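Local structure of ATP phosphoribosyltransferase (Thermotoga maritima, 1O63) at residues Q115-C118 with E119-G122; G153-L156 with K157-L161. The protein probably catalyses the first step of histidine biosynthesis, condensing ATP with 5-phosphoribose 1-diphosphate to give phosphoribosyl-ATP and diphosphate. All blocks are in the same frame, centred on the assembly; numbering follows the deposited sequence.

Contact 1. Residues Q115-C118 with E119-G122; sequences QRYC and ESKG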
ATOM      1  N   GLN A 115      17.572   1.313   2.441  1.00 23.25           N
ATOM      2  CA  GLN A 115      18.842   1.180   1.706  1.00 27.36           C
ATOM      3  C   GLN A 115      19.766   2.343   2.037  1.00 28.12           C
ATOM      4  O   GLN A 115      20.965   2.139   2.275  1.00 30.81           O
ATOM      5  CB  GLN A 115      18.581   1.096   0.207  1.00 31.67           C
ATOM      6  CG  GLN A 115      19.844   1.264  -0.654  1.00 36.09           C
ATOM      7  CD  GLN A 115      20.742   0.050  -0.549  1.00 40.62           C
ATOM      8  OE1 GLN A 115      20.283  -1.031  -0.164  1.00 44.60           O
ATOM      9  NE2 GLN A 115      22.017   0.197  -0.883  1.00 41.27           N
ATOM     10  N   ARG A 116      19.222   3.566   2.115  1.00 27.40           N
ATOM     11  CA  ARG A 116      20.042   4.733   2.457  1.00 26.27           C
ATOM     12  C   ARG A 116      20.641   4.591   3.852  1.00 28.17           C
ATOM     13  O   ARG A 116      21.769   5.019   4.134  1.00 24.72           O
ATOM     14  CB  ARG A 116      19.207   6.008   2.366  1.00 32.38           C
ATOM     15  CG  ARG A 116      19.982   7.306   2.352  1.00 36.10           C
ATOM     16  CD  ARG A 116      19.081   8.512   2.057  1.00 34.44           C
ATOM     17  NE  ARG A 116      18.463   8.362   0.753  1.00 40.69           N
ATOM     18  CZ  ARG A 116      17.171   8.216   0.490  1.00 40.75           C
ATOM     19  NH1 ARG A 116      16.280   8.246   1.474  1.00 37.73           N
ATOM     20  NH2 ARG A 116      16.797   8.062  -0.777  1.00 41.15           N
ATOM     21  N   TYR A 117      19.848   4.054   4.779  1.00 25.81           N
ATOM     22  CA  TYR A 117      20.306   3.826   6.139  1.00 26.56           C
ATOM     23  C   TYR A 117      21.457   2.840   6.143  1.00 27.35           C
ATOM     24  O   TYR A 117      22.578   3.188   6.571  1.00 26.67           O
ATOM     25  CB  TYR A 117      19.144   3.405   7.049  1.00 26.96           C
ATOM     26  CG  TYR A 117      19.599   3.186   8.485  1.00 27.57           C
ATOM     27  CD1 TYR A 117      19.797   1.903   8.973  1.00 28.76           C
ATOM     28  CD2 TYR A 117      19.916   4.282   9.290  1.00 27.02           C
ATOM     29  CE1 TYR A 117      20.260   1.707  10.268  1.00 30.14           C
ATOM     30  CE2 TYR A 117      20.364   4.099  10.580  1.00 27.23           C
ATOM     31  CZ  TYR A 117      20.522   2.805  11.060  1.00 30.73           C
ATOM     32  OH  TYR A 117      20.969   2.605  12.357  1.00 32.05           O
ATOM     33  N   CYS A 118      21.302   1.694   5.494  1.00 28.35           N
ATOM     34  CA  CYS A 118      22.380   0.706   5.406  1.00 30.01           C
ATOM     35  C   CYS A 118      23.682   1.306   4.850  1.00 32.48           C
ATOM     36  O   CYS A 118      24.742   1.193   5.491  1.00 30.51           O
ATOM     37  CB  CYS A 118      21.956  -0.514   4.623  1.00 30.18           C
ATOM     38  SG  CYS A 118      20.595  -1.480   5.390  1.00 32.07           S
ATOM     39  N   GLU A 119      23.614   2.090   3.793  1.00 34.03           N
ATOM     40  CA  GLU A 119      24.789   2.735   3.205  1.00 35.88           C
ATOM     41  C   GLU A 119      25.478   3.674   4.164  1.00 37.34           C
ATOM     42  O   GLU A 119      26.712   3.692   4.274  1.00 38.84           O
ATOM     43  CB  GLU A 119      24.415   3.551   1.952  1.00 31.71           C
ATOM     44  CG  GLU A 119      24.108   2.619   0.781  1.00 32.17           C
ATOM     45  CD  GLU A 119      23.211   3.292  -0.231  1.00 32.50           C
ATOM     46  OE1 GLU A 119      23.056   4.526  -0.142  1.00 32.31           O
ATOM     47  OE2 GLU A 119      22.663   2.579  -1.083  1.00 34.25           O
ATOM     48  N   SER A 120      24.692   4.390   4.948  1.00 38.90           N
ATOM     49  CA  SER A 120      25.215   5.292   5.956  1.00 41.81           C
ATOM     50  C   SER A 120      25.915   4.504   7.061  1.00 43.57           C
ATOM     51  O   SER A 120      26.683   5.078   7.841  1.00 44.06           O
ATOM     52  CB  SER A 120      24.112   6.175   6.530  1.00 42.01           C
ATOM     53  OG  SER A 120      23.480   5.546   7.632  1.00 44.17           O
ATOM     54  N   LYS A 121      25.692   3.196   7.125  1.00 43.79           N
ATOM     55  CA  LYS A 121      26.312   2.338   8.109  1.00 43.80           C
ATOM     56  C   LYS A 121      27.395   1.457   7.516  1.00 43.71           C
ATOM     57  O   LYS A 121      28.057   0.722   8.252  1.00 44.03           O
ATOM     58  CB  LYS A 121      25.226   1.407   8.715  1.00 44.66           C
ATOM     59  CG  LYS A 121      25.080   1.579  10.210  1.00 43.71           C
ATOM     60  CD  LYS A 121      24.450   2.906  10.575  1.00 46.59           C
ATOM     61  CE  LYS A 121      24.368   3.068  12.092  1.00 46.97           C
ATOM     62  NZ  LYS A 121      24.585   4.504  12.456  1.00 50.98           N
ATOM     63  N   GLY A 122      27.450   1.359   6.192  1.00 44.55           N
ATOM     64  CA  GLY A 122      28.387   0.435   5.539  1.00 43.34           C
ATOM     65  C   GLY A 122      27.939  -1.013   5.708  1.00 43.45           C
ATOM     66  O   GLY A 122      28.732  -1.945   5.554  1.00 42.61           O
TER

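Contact 2. Residues G153-L156 with K157-L161; sequences GRTL and KENNL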
ATOM      1  N   GLY A 153       5.863   4.038  20.409  1.00 33.08           N
ATOM      2  CA  GLY A 153       6.612   2.811  20.651  1.00 34.93           C
ATOM      3  C   GLY A 153       5.757   1.675  21.154  1.00 36.28           C
ATOM      4  O   GLY A 153       6.249   0.573  21.431  1.00 36.68           O
ATOM      5  N   ARG A 154       4.442   1.884  21.262  1.00 36.62           N
ATOM      6  CA  ARG A 154       3.508   0.901  21.755  1.00 36.97           C
ATOM      7  C   ARG A 154       3.490  -0.397  20.969  1.00 36.68           C
ATOM      8  O   ARG A 154       3.698  -1.475  21.554  1.00 34.59           O
ATOM      9  CB  ARG A 154       2.075   1.464  21.808  1.00 41.67           C
ATOM     10  CG  ARG A 154       1.006   0.410  22.061  1.00 45.56           C
ATOM     11  CD  ARG A 154      -0.366   0.913  21.600  1.00 46.64           C
ATOM     12  NE  ARG A 154      -1.437   0.427  22.431  1.00 51.39           N
ATOM     13  CZ  ARG A 154      -2.238  -0.600  22.239  1.00 54.43           C
ATOM     14  NH1 ARG A 154      -3.174  -0.911  23.140  1.00 53.90           N
ATOM     15  NH2 ARG A 154      -2.126  -1.332  21.135  1.00 55.57           N
ATOM     16  N   THR A 155       3.190  -0.340  19.671  1.00 33.84           N
ATOM     17  CA  THR A 155       3.169  -1.563  18.859  1.00 32.66           C
ATOM     18  C   THR A 155       4.505  -2.280  18.946  1.00 32.62           C
ATOM     19  O   THR A 155       4.550  -3.495  19.129  1.00 31.63           O
ATOM     20  CB  THR A 155       2.824  -1.241  17.401  1.00 35.24           C
ATOM     21  OG1 THR A 155       1.724  -0.315  17.401  1.00 38.92           O
ATOM     22  CG2 THR A 155       2.430  -2.459  16.593  1.00 37.35           C
ATOM     23  N   LEU A 156       5.623  -1.550  18.895  1.00 31.94           N
ATOM     24  CA  LEU A 156       6.928  -2.215  19.051  1.00 33.30           C
ATOM     25  C   LEU A 156       7.049  -2.914  20.411  1.00 35.33           C
ATOM     26  O   LEU A 156       7.388  -4.112  20.488  1.00 34.23           O
ATOM     27  CB  LEU A 156       8.045  -1.195  18.886  1.00 27.69           C
ATOM     28  CG  LEU A 156       8.108  -0.526  17.483  1.00 26.66           C
ATOM     29  CD1 LEU A 156       9.197   0.500  17.454  1.00 26.90           C
ATOM     30  CD2 LEU A 156       8.269  -1.559  16.386  1.00 27.82           C
ATOM     31  N   LYS A 157       6.835  -2.168  21.470  1.00 35.96           N
ATOM     32  CA  LYS A 157       6.896  -2.630  22.845  1.00 39.88           C
ATOM     33  C   LYS A 157       6.078  -3.875  23.090  1.00 40.43           C
ATOM     34  O   LYS A 157       6.545  -4.874  23.657  1.00 40.57           O
ATOM     35  CB  LYS A 157       6.380  -1.502  23.770  1.00 43.55           C
ATOM     36  CG  LYS A 157       7.193  -1.281  25.017  1.00 47.72           C
ATOM     37  CD  LYS A 157       7.152  -2.452  25.968  1.00 51.11           C
ATOM     38  CE  LYS A 157       5.861  -2.549  26.749  1.00 53.77           C
ATOM     39  NZ  LYS A 157       5.645  -3.947  27.261  1.00 55.17           N
ATOM     40  N   GLU A 158       4.835  -3.908  22.605  1.00 42.34           N
ATOM     41  CA  GLU A 158       3.953  -5.056  22.836  1.00 42.31           C
ATOM     42  C   GLU A 158       4.333  -6.248  21.980  1.00 42.43           C
ATOM     43  O   GLU A 158       3.818  -7.369  22.153  1.00 42.25           O
ATOM     44  CB  GLU A 158       2.496  -4.667  22.676  1.00 47.74           C
ATOM     45  CG  GLU A 158       1.916  -4.721  21.286  1.00 54.35           C
ATOM     46  CD  GLU A 158       0.622  -3.953  21.132  1.00 59.28           C
ATOM     47  OE1 GLU A 158       0.659  -2.702  21.099  1.00 61.85           O
ATOM     48  OE2 GLU A 158      -0.457  -4.583  21.035  1.00 63.17           O
ATOM     49  N   ASN A 159       5.213  -6.048  21.005  1.00 39.97           N
ATOM     50  CA  ASN A 159       5.708  -7.142  20.181  1.00 39.74           C
ATOM     51  C   ASN A 159       7.140  -7.499  20.555  1.00 36.75           C
ATOM     52  O   ASN A 159       7.847  -8.130  19.770  1.00 37.67           O
ATOM     53  CB  ASN A 159       5.615  -6.775  18.694  1.00 38.91           C
ATOM     54  CG  ASN A 159       4.155  -6.795  18.253  1.00 42.69           C
ATOM     55  OD1 ASN A 159       3.643  -7.874  17.951  1.00 44.97           O
ATOM     56  ND2 ASN A 159       3.517  -5.633  18.248  1.00 39.49           N
ATOM     57  N   ASN A 160       7.611  -6.977  21.677  1.00 35.97           N
ATOM     58  CA  ASN A 160       8.947  -7.224  22.183  1.00 35.84           C
ATOM     59  C   ASN A 160      10.048  -6.768  21.250  1.00 35.34           C
ATOM     60  O   ASN A 160      11.140  -7.351  21.238  1.00 35.80           O
ATOM     61  CB  ASN A 160       9.126  -8.723  22.519  1.00 39.67           C
ATOM     62  CG  ASN A 160       8.268  -9.134  23.698  1.00 43.55           C
ATOM     63  OD1 ASN A 160       7.693 -10.224  23.740  1.00 46.63           O
ATOM     64  ND2 ASN A 160       8.153  -8.247  24.678  1.00 42.77           N
ATOM     65  N   LEU A 161       9.774  -5.762  20.432  1.00 33.28           N
ATOM     66  CA  LEU A 161      10.781  -5.155  19.576  1.00 33.02           C
ATOM     67  C   LEU A 161      11.319  -3.930  20.319  1.00 32.04           C
ATOM     68  O   LEU A 161      10.529  -3.271  20.997  1.00 33.75           O
ATOM     69  CB  LEU A 161      10.206  -4.737  18.219  1.00 30.69           C
ATOM     70  CG  LEU A 161       9.666  -5.912  17.377  1.00 32.67           C
ATOM     71  CD1 LEU A 161       9.067  -5.440  16.069  1.00 33.90           C
ATOM     72  CD2 LEU A 161      10.752  -6.939  17.155  1.00 29.90           C
TER

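Contact 1. Residues Q115-C118 with E119-G122
Gln115 and Glu119 meet one turn apart near the end of helix 111-121, the helix of the beta-alpha-beta unit 104-129, which closes in a Schellman motif at Gly122. Along Glu119, CB sits near Arg116 O, CG packs 3.5 Å from Gln115 O, and CD reaches 3.4 Å from Gln115 NE2. At the tip OE1 lies 4.0 Å from Arg116 CA, while OE2 accepts a hydrogen bond from Gln115 NE2 that, at 2.5 Å, is modelled very short. Gln115 delivers its amide by a bend at chi2 (71°), and the amide and carboxylate planes stand 68° apart. Were Gln115 shortened to an alanine, the Glu119 carboxylate would probably lose its amide partner and be freer to turn. Tyr117 and Cys118 face the interior: the tyrosine hydroxyl bonds to Asp165 on strand 161-176, and Cys118 forms the disulfide to Cys125 on the following strand. The aliphatic end of Lys121 comes obliquely to the hydroxyl end of Tyr117, CE 3.4 Å from OH. Glycine suits position 122, where phi is positive. Ser120, small and hydroxylated, turns back on its own helix, OG donating in the carbonyl plane to a lone pair of Tyr117 O at 2.7 Å.

Contact 2. Residues G153-L156 with K157-L161
Lys157 N donates to Gly153 O at 2.8 Å, the first turn of helix 154-158 closing on its N-cap glycine, whose positive phi would press a side chain against the preceding carbonyl. Lys157 CB rests against the same oxygen, and the long chain leads off, as suits a surface lysine. Glu158 N bonds to Arg154 O. Its side chain starts between the backbone N and the carbonyl carbon (chi1 86°), which carries OE1 back to Arg154, 3.1 Å from NH2; the oxygen sits well out of the guanidinium plane, so this salt bridge rests on charge attraction alone. Gly153 to Leu156 close the signature of this family, whose loop at the start of a helix binds the substrate phosphate in relatives. Asn159 folds its amide back on the last turn: ND2 donates to Thr155 O, modelled at a short 2.5 Å, and this acceptor lies almost in the plane of the Asn159 amide. Beyond it Asn160 takes the positive phi of a Schellman motif, which asparagine tolerates well, and its N bonds to Lys157 O. Leu161 completes the motif by donating from N to Leu156 O at 2.9 Å, and that oxygen also receives Asn159 N from the opposite face of its carbonyl plane. Both leucines are buried against Ile146 of strand 145-150; their side chains cross at about a right angle, Leu161 CD1 4.0 Å from Leu156 CD2.

Overall arrangement
Both contacts belong to the bilobal fold that this family shares with periplasmic binding proteins. Contact 1 is the C-terminal end of a helix, contact 2 a short helix from cap to cap; their centres lie 24 Å apart and their nearest atoms about 13 Å. Strand 161-176 relates them: it begins at Leu161, where contact 2 ends, and further along carries Asp165 and Ile167, which meet Tyr117 of contact 1. Contact 2 also reaches the second subunit, where Asn159 packs on Ile33. Its Gly153-Leu156 end closes the family signature, a loop that in relatives cradles the phosphate of 5-phosphoribose 1-diphosphate, so contact 2 probably borders the active site; contact 1 packs on strand 161-176.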